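Local coordinates for protein monomethylamine methyltransferase MtmB1 (Methanosarcina barkeri, PDB 1NTH) that catalyses transfer of the methyl group from monomethylamine to the corrinoid cofactor of its partner protein MtmC in methanogenesis, at residues A[18-23]-A[29-34]; A[68-73]-A[282-287]. All coordinates share one frame; numbering follows the deposited sequence. Where two conformers were deposited one is given.

Interaction 1. Residues A[18-23]-A[29-34]; sequences VGEKCT and LMKIPM
The aliphatic end of Lys31 lies across the sulfur of Cys22: CE comes to 3.8 Å from Cys22 SG, and Lys31 CD to 4.1 Å from the same atom. This is a van der Waals contact between a thiol on the loop side and two methylenes on the helix side. Cys22 presents its sulfur with chi1 at 167°, which sets SG anti to the backbone nitrogen and directs it at the helix. Lys31 stays extended through CE, and the bend at chi4 (-62°) then turns NZ back from the sulfur. Glu20 reaches in from the opposite direction with its chain extended beyond CG. The direct charge pairing is long, Glu20 OE2 to Lys31 NZ being 3.9 Å, and a water fills in beside it. That water donates to Glu20 OE1 at 2.9 Å and accepts from Lys31 NZ at 2.8 Å, linking carboxylate and ammonium. The ion pair lies on the exposed side; Cys22 is buried, and Ile83 touches both Cys22 and Lys31. Backbone bonds of Glu20 to Ile83 and of Cys22 to His81 place the short, weakly bonded strand 20-21 antiparallel beside strand 82-84. Thr23 takes the N-cap position, its OG1 accepting from Asp26 N, and starts helix 24-42. Within that helix the turn at 29-31 is of the wider pi type, kinked where the N of Met30 and of Pro33 make no bond to the preceding turn, Pro33 having no N-H to give. A short strand, at the edge within this chain of a small mixed sheet separate from the parallel strands of the TIM barrel, thus leads through an N-capped start into the following helix and is tied back to it by side chains.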
ATOM      1  N   VAL A  18      -9.229 -19.004  37.602  1.00 25.09           N
ATOM      2  CA  VAL A  18      -9.833 -19.072  38.930  1.00 25.88           C
ATOM      3  C   VAL A  18     -11.212 -19.723  38.977  1.00 26.00           C
ATOM      4  O   VAL A  18     -11.868 -19.721  40.021  1.00 25.84           O
ATOM      5  CB  VAL A  18      -9.946 -17.663  39.547  1.00 26.71           C
ATOM      6  CG1 VAL A  18      -8.568 -17.023  39.632  1.00 27.79           C
ATOM      7  CG2 VAL A  18     -10.883 -16.799  38.710  1.00 27.31           C
ATOM      8  N   GLY A  19     -11.650 -20.278  37.852  1.00 25.01           N
ATOM      9  CA  GLY A  19     -12.955 -20.909  37.803  1.00 25.92           C
ATOM     10  C   GLY A  19     -13.053 -22.170  38.640  1.00 26.50           C
ATOM     11  O   GLY A  19     -12.065 -22.619  39.222  1.00 26.40           O
ATOM     12  N   GLU A  20     -14.251 -22.742  38.696  1.00 27.04           N
ATOM     13  CA  GLU A  20     -14.494 -23.964  39.456  1.00 27.66           C
ATOM     14  C   GLU A  20     -13.629 -25.103  38.920  1.00 27.47           C
ATOM     15  O   GLU A  20     -13.646 -25.387  37.721  1.00 25.35           O
ATOM     16  CB  GLU A  20     -15.970 -24.355  39.344  1.00 28.96           C
ATOM     17  CG  GLU A  20     -16.402 -25.459  40.293  1.00 33.56           C
ATOM     18  CD  GLU A  20     -17.795 -25.983  39.984  1.00 36.71           C
ATOM     19  OE1 GLU A  20     -18.669 -25.177  39.603  1.00 37.89           O
ATOM     20  OE2 GLU A  20     -18.018 -27.203  40.133  1.00 38.68           O
ATOM     21  N   LYS A  21     -12.874 -25.750  39.805  1.00 27.98           N
ATOM     22  CA  LYS A  21     -12.020 -26.864  39.403  1.00 30.26           C
ATOM     23  C   LYS A  21     -12.932 -28.030  39.041  1.00 30.28           C
ATOM     24  O   LYS A  21     -13.961 -28.243  39.683  1.00 31.47           O
ATOM     25  CB  LYS A  21     -11.086 -27.271  40.544  1.00 32.35           C
ATOM     26  CG  LYS A  21      -9.638 -27.467  40.113  0.50 34.98           C
ATOM     27  CD  LYS A  21      -9.490 -28.714  39.267  0.50 36.56           C
ATOM     28  CE  LYS A  21      -8.049 -28.994  38.895  0.50 38.28           C
ATOM     29  NZ  LYS A  21      -7.977 -30.298  38.183  0.50 40.25           N
ATOM     30  N   CYS A  22     -12.543 -28.796  38.030  1.00 29.69           N
ATOM     31  CA  CYS A  22     -13.364 -29.904  37.569  1.00 30.41           C
ATOM     32  C   CYS A  22     -12.534 -30.821  36.671  1.00 29.56           C
ATOM     33  O   CYS A  22     -11.722 -30.342  35.882  1.00 30.91           O
ATOM     34  CB  CYS A  22     -14.558 -29.305  36.808  1.00 33.01           C
ATOM     35  SG  CYS A  22     -15.557 -30.404  35.806  1.00 34.89           S
ATOM     36  N   THR A  23     -12.709 -32.136  36.799  1.00 27.45           N
ATOM     37  CA  THR A  23     -11.957 -33.062  35.954  1.00 26.12           C
ATOM     38  C   THR A  23     -12.657 -33.109  34.604  1.00 24.14           C
ATOM     39  O   THR A  23     -13.839 -32.780  34.505  1.00 23.54           O
ATOM     40  CB  THR A  23     -11.917 -34.492  36.538  1.00 27.15           C
ATOM     41  OG1 THR A  23     -13.221 -35.079  36.465  1.00 28.13           O
ATOM     42  CG2 THR A  23     -11.455 -34.462  37.989  1.00 28.07           C
ATOM     43  N   LEU A  29     -18.653 -36.740  31.129  1.00 21.65           N
ATOM     44  CA  LEU A  29     -19.526 -37.832  31.537  1.00 22.25           C
ATOM     45  C   LEU A  29     -20.625 -37.474  32.528  1.00 21.68           C
ATOM     46  O   LEU A  29     -21.413 -38.341  32.917  1.00 23.14           O
ATOM     47  CB  LEU A  29     -18.670 -38.964  32.114  1.00 22.38           C
ATOM     48  CG  LEU A  29     -17.455 -39.364  31.269  1.00 23.85           C
ATOM     49  CD1 LEU A  29     -16.695 -40.482  31.973  1.00 25.21           C
ATOM     50  CD2 LEU A  29     -17.901 -39.804  29.882  1.00 24.65           C
ATOM     51  N   MET A  30     -20.692 -36.208  32.930  1.00 21.06           N
ATOM     52  CA  MET A  30     -21.706 -35.791  33.884  1.00 21.90           C
ATOM     53  C   MET A  30     -22.350 -34.432  33.609  1.00 22.16           C
ATOM     54  O   MET A  30     -23.518 -34.364  33.243  1.00 20.78           O
ATOM     55  CB  MET A  30     -21.120 -35.808  35.301  1.00 23.29           C
ATOM     56  CG  MET A  30     -22.075 -35.327  36.383  1.00 24.63           C
ATOM     57  SD  MET A  30     -21.393 -35.514  38.048  1.00 27.53           S
ATOM     58  CE  MET A  30     -20.254 -34.118  38.100  1.00 27.88           C
ATOM     59  N   LYS A  31     -21.594 -33.352  33.775  1.00 21.78           N
ATOM     60  CA  LYS A  31     -22.151 -32.020  33.582  1.00 21.07           C
ATOM     61  C   LYS A  31     -22.830 -31.781  32.233  1.00 20.96           C
ATOM     62  O   LYS A  31     -23.981 -31.342  32.185  1.00 20.91           O
ATOM     63  CB  LYS A  31     -21.074 -30.962  33.834  1.00 22.67           C
ATOM     64  CG  LYS A  31     -20.619 -30.918  35.292  1.00 26.91           C
ATOM     65  CD  LYS A  31     -19.583 -29.838  35.536  1.00 30.60           C
ATOM     66  CE  LYS A  31     -19.110 -29.845  36.983  1.00 32.13           C
ATOM     67  NZ  LYS A  31     -20.223 -29.569  37.930  1.00 34.87           N
ATOM     68  N   ILE A  32     -22.133 -32.077  31.143  1.00 19.73           N
ATOM     69  CA  ILE A  32     -22.703 -31.875  29.815  1.00 20.43           C
ATOM     70  C   ILE A  32     -23.896 -32.785  29.518  1.00 19.77           C
ATOM     71  O   ILE A  32     -24.980 -32.302  29.199  1.00 19.86           O
ATOM     72  CB  ILE A  32     -21.627 -32.055  28.717  1.00 20.09           C
ATOM     73  CG1 ILE A  32     -20.605 -30.917  28.810  1.00 21.34           C
ATOM     74  CG2 ILE A  32     -22.271 -32.081  27.335  1.00 21.62           C
ATOM     75  CD1 ILE A  32     -21.201 -29.539  28.603  1.00 21.72           C
ATOM     76  N   PRO A  33     -23.721 -34.113  29.625  1.00 18.90           N
ATOM     77  CA  PRO A  33     -24.863 -34.988  29.341  1.00 18.56           C
ATOM     78  C   PRO A  33     -26.079 -34.749  30.242  1.00 18.38           C
ATOM     79  O   PRO A  33     -27.215 -34.848  29.786  1.00 20.29           O
ATOM     80  CB  PRO A  33     -24.273 -36.394  29.486  1.00 18.53           C
ATOM     81  CG  PRO A  33     -23.155 -36.200  30.465  1.00 20.02           C
ATOM     82  CD  PRO A  33     -22.532 -34.902  29.991  1.00 19.71           C
ATOM     83  N   MET A  34     -25.849 -34.428  31.512  1.00 18.70           N
ATOM     84  CA  MET A  34     -26.960 -34.173  32.425  1.00 18.84           C
ATOM     85  C   MET A  34     -27.763 -32.945  32.005  1.00 19.61           C
ATOM     86  O   MET A  34     -28.993 -32.982  31.955  1.00 18.61           O
ATOM     87  CB  MET A  34     -26.456 -33.965  33.857  1.00 20.22           C
ATOM     88  CG  MET A  34     -26.181 -35.248  34.627  1.00 20.48           C
ATOM     89  SD  MET A  34     -25.583 -34.890  36.289  1.00 23.44           S
ATOM     90  CE  MET A  34     -27.085 -34.392  37.110  1.00 23.22           C
TER
HETATM   91  O   HOH W   1     -20.220 -26.733  37.726  1.00 53.50           O

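Interaction 2. Residues A[68-73]-A[282-287]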
ATOM      1  N   GLU A  68     -29.694 -21.595  27.540  1.00 19.72           N
ATOM      2  CA  GLU A  68     -29.604 -22.047  28.925  1.00 20.04           C
ATOM      3  C   GLU A  68     -28.460 -23.032  29.134  1.00 19.13           C
ATOM      4  O   GLU A  68     -27.828 -23.044  30.191  1.00 18.68           O
ATOM      5  CB  GLU A  68     -30.927 -22.695  29.348  0.65 22.00           C
ATOM      6  CG  GLU A  68     -31.101 -22.818  30.856  0.65 24.40           C
ATOM      7  CD  GLU A  68     -32.428 -23.448  31.245  0.65 26.47           C
ATOM      8  OE1 GLU A  68     -33.446 -23.167  30.573  0.65 25.95           O
ATOM      9  OE2 GLU A  68     -32.453 -24.215  32.231  0.65 26.67           O
ATOM     10  N   MET A  69     -28.193 -23.858  28.131  1.00 17.43           N
ATOM     11  CA  MET A  69     -27.095 -24.811  28.218  1.00 18.50           C
ATOM     12  C   MET A  69     -25.791 -24.042  28.427  1.00 18.88           C
ATOM     13  O   MET A  69     -25.000 -24.353  29.319  1.00 19.27           O
ATOM     14  CB  MET A  69     -27.019 -25.614  26.916  0.60 17.86           C
ATOM     15  CG  MET A  69     -25.954 -26.695  26.877  0.60 18.03           C
ATOM     16  SD  MET A  69     -26.426 -28.174  27.798  0.60 18.85           S
ATOM     17  CE  MET A  69     -24.888 -29.071  27.803  0.60 16.82           C
ATOM     18  N   LEU A  70     -25.564 -23.031  27.596  1.00 17.65           N
ATOM     19  CA  LEU A  70     -24.345 -22.239  27.701  1.00 17.75           C
ATOM     20  C   LEU A  70     -24.269 -21.480  29.021  1.00 17.10           C
ATOM     21  O   LEU A  70     -23.224 -21.451  29.672  1.00 18.49           O
ATOM     22  CB  LEU A  70     -24.261 -21.250  26.533  1.00 17.49           C
ATOM     23  CG  LEU A  70     -22.961 -20.448  26.428  1.00 17.83           C
ATOM     24  CD1 LEU A  70     -21.774 -21.389  26.244  1.00 18.49           C
ATOM     25  CD2 LEU A  70     -23.063 -19.485  25.247  1.00 18.72           C
ATOM     26  N   LEU A  71     -25.381 -20.871  29.416  1.00 17.68           N
ATOM     27  CA  LEU A  71     -25.436 -20.098  30.649  1.00 18.60           C
ATOM     28  C   LEU A  71     -25.215 -20.919  31.921  1.00 20.03           C
ATOM     29  O   LEU A  71     -24.482 -20.502  32.820  1.00 19.94           O
ATOM     30  CB  LEU A  71     -26.781 -19.376  30.749  1.00 18.13           C
ATOM     31  CG  LEU A  71     -27.027 -18.617  32.057  1.00 19.57           C
ATOM     32  CD1 LEU A  71     -26.024 -17.477  32.202  1.00 20.50           C
ATOM     33  CD2 LEU A  71     -28.446 -18.081  32.071  1.00 21.24           C
ATOM     34  N   GLU A  72     -25.843 -22.087  31.992  1.00 21.67           N
ATOM     35  CA  GLU A  72     -25.739 -22.932  33.183  1.00 23.77           C
ATOM     36  C   GLU A  72     -24.463 -23.771  33.277  1.00 23.82           C
ATOM     37  O   GLU A  72     -23.925 -23.965  34.369  1.00 24.41           O
ATOM     38  CB  GLU A  72     -26.954 -23.849  33.281  0.70 26.08           C
ATOM     39  CG  GLU A  72     -28.268 -23.109  33.447  0.70 29.76           C
ATOM     40  CD  GLU A  72     -28.315 -22.276  34.714  0.70 33.19           C
ATOM     41  OE1 GLU A  72     -28.021 -22.825  35.795  0.70 34.86           O
ATOM     42  OE2 GLU A  72     -28.654 -21.076  34.630  0.70 35.11           O
ATOM     43  N   CYS A  73     -23.976 -24.263  32.143  1.00 22.29           N
ATOM     44  CA  CYS A  73     -22.769 -25.085  32.132  1.00 22.14           C
ATOM     45  C   CYS A  73     -21.485 -24.281  32.087  1.00 22.39           C
ATOM     46  O   CYS A  73     -20.584 -24.478  32.903  1.00 21.26           O
ATOM     47  CB  CYS A  73     -22.772 -26.029  30.932  1.00 22.88           C
ATOM     48  SG  CYS A  73     -24.018 -27.317  31.001  1.00 25.67           S
ATOM     49  N   HIS A 282     -22.869 -22.177  18.808  1.00 16.95           N
ATOM     50  CA  HIS A 282     -23.022 -21.121  17.802  1.00 16.60           C
ATOM     51  C   HIS A 282     -22.980 -19.807  18.583  1.00 16.95           C
ATOM     52  O   HIS A 282     -22.354 -18.832  18.166  1.00 16.86           O
ATOM     53  CB  HIS A 282     -24.373 -21.215  17.076  1.00 15.99           C
ATOM     54  CG  HIS A 282     -24.357 -22.074  15.850  1.00 16.95           C
ATOM     55  ND1 HIS A 282     -24.235 -23.446  15.898  1.00 17.02           N
ATOM     56  CD2 HIS A 282     -24.471 -21.752  14.537  1.00 15.03           C
ATOM     57  CE1 HIS A 282     -24.277 -23.932  14.668  1.00 17.20           C
ATOM     58  NE2 HIS A 282     -24.420 -22.925  13.825  1.00 16.78           N
ATOM     59  N   ILE A 283     -23.658 -19.787  19.730  1.00 16.03           N
ATOM     60  CA  ILE A 283     -23.685 -18.601  20.576  1.00 15.18           C
ATOM     61  C   ILE A 283     -22.305 -18.344  21.196  1.00 15.75           C
ATOM     62  O   ILE A 283     -21.837 -17.206  21.245  1.00 16.11           O
ATOM     63  CB  ILE A 283     -24.743 -18.752  21.708  1.00 14.86           C
ATOM     64  CG1 ILE A 283     -26.151 -18.815  21.099  1.00 14.94           C
ATOM     65  CG2 ILE A 283     -24.651 -17.579  22.674  1.00 16.15           C
ATOM     66  CD1 ILE A 283     -27.259 -19.163  22.109  1.00 17.15           C
ATOM     67  N   ASN A 284     -21.648 -19.401  21.662  1.00 14.76           N
ATOM     68  CA  ASN A 284     -20.328 -19.247  22.269  1.00 15.26           C
ATOM     69  C   ASN A 284     -19.324 -18.653  21.275  1.00 16.35           C
ATOM     70  O   ASN A 284     -18.393 -17.955  21.669  1.00 16.74           O
ATOM     71  CB  ASN A 284     -19.812 -20.597  22.776  1.00 17.22           C
ATOM     72  CG  ASN A 284     -18.591 -20.452  23.659  1.00 16.47           C
ATOM     73  OD1 ASN A 284     -18.604 -19.682  24.618  1.00 18.92           O
ATOM     74  ND2 ASN A 284     -17.529 -21.192  23.347  1.00 18.50           N
ATOM     75  N   ALA A 285     -19.526 -18.925  19.991  1.00 15.20           N
ATOM     76  CA  ALA A 285     -18.634 -18.419  18.955  1.00 16.50           C
ATOM     77  C   ALA A 285     -18.518 -16.896  18.979  1.00 15.71           C
ATOM     78  O   ALA A 285     -17.419 -16.352  18.871  1.00 16.15           O
ATOM     79  CB  ALA A 285     -19.119 -18.874  17.581  1.00 14.07           C
ATOM     80  N   VAL A 286     -19.643 -16.205  19.127  1.00 17.44           N
ATOM     81  CA  VAL A 286     -19.618 -14.744  19.124  1.00 17.69           C
ATOM     82  C   VAL A 286     -19.299 -14.143  20.487  1.00 20.31           C
ATOM     83  O   VAL A 286     -19.105 -12.936  20.623  1.00 22.35           O
ATOM     84  CB  VAL A 286     -20.963 -14.167  18.609  1.00 18.12           C
ATOM     85  CG1 VAL A 286     -21.229 -14.675  17.204  1.00 18.24           C
ATOM     86  CG2 VAL A 286     -22.115 -14.561  19.538  1.00 20.11           C
ATOM     87  N   LEU A 287     -19.219 -15.004  21.490  1.00 18.87           N
ATOM     88  CA  LEU A 287     -18.940 -14.580  22.851  1.00 20.76           C
ATOM     89  C   LEU A 287     -17.461 -14.775  23.182  1.00 20.60           C
ATOM     90  O   LEU A 287     -16.733 -13.816  23.439  1.00 23.83           O
ATOM     91  CB  LEU A 287     -19.832 -15.401  23.793  1.00 22.73           C
ATOM     92  CG  LEU A 287     -19.982 -15.123  25.285  1.00 24.92           C
ATOM     93  CD1 LEU A 287     -20.413 -13.691  25.528  1.00 22.91           C
ATOM     94  CD2 LEU A 287     -21.023 -16.091  25.847  1.00 24.89           C
TER
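Leu70 leaves its helix with CB directed toward 282-287, and its CG, anti to the backbone nitrogen (chi1 -174°), carries the fork across to the other helix. The two methyls then part. CD1 settles against the Asn284 side chain, touching its CB and lying 4.0 Å from Asn284 OD1, a van der Waals contact made at about a right angle. CD2 takes the other three contacts. It packs at 3.6 Å on Ile283 CG2 and lies close to the backbone N of Asn284. Its third partner is Leu287 CD2, 4.0 Å from Leu70 CD2. One leucine thus spans residues one turn apart, and all four touching residues are buried. The amide of Asn284 is satisfied by other partners, OD1 by the hydroxyl of Tyr86 and ND2 by Gln232 OE1. Tyr86 also touches Leu70 and Leu287. The segment axes approach to 10.4 Å at 60°, and on the side of 68-73 Leu70 alone makes the contact. Helix 88-95 adds Ile91 against Ile283 and Leu287, helix 24-42 covers Met69 and Cys73 on 68-73, and helix 271-288 leans with His282 and Ala285 on barrel strand 293-300.

How the interactions relate
The centres of the two interactions lie about 15 Å apart on the same side of the chain's centre, interaction 1 farther out (about 26 Å from that centre) than interaction 2 (about 18 Å). They come in series along the chain, and helices 24-42 and 56-73, which follow each other, join them directly: Cys73 SG packs 4.2 Å from Lys31 O. A layered order results, running from edge strand 20-21 through helix 24-42 and helix 56-73 to helix 271-288, which flanks the parallel barrel strands. This is consistent with the N-terminal strand and helices packing outside the TIM barrel; of the two contacts the inner is the fully buried, largely apolar one.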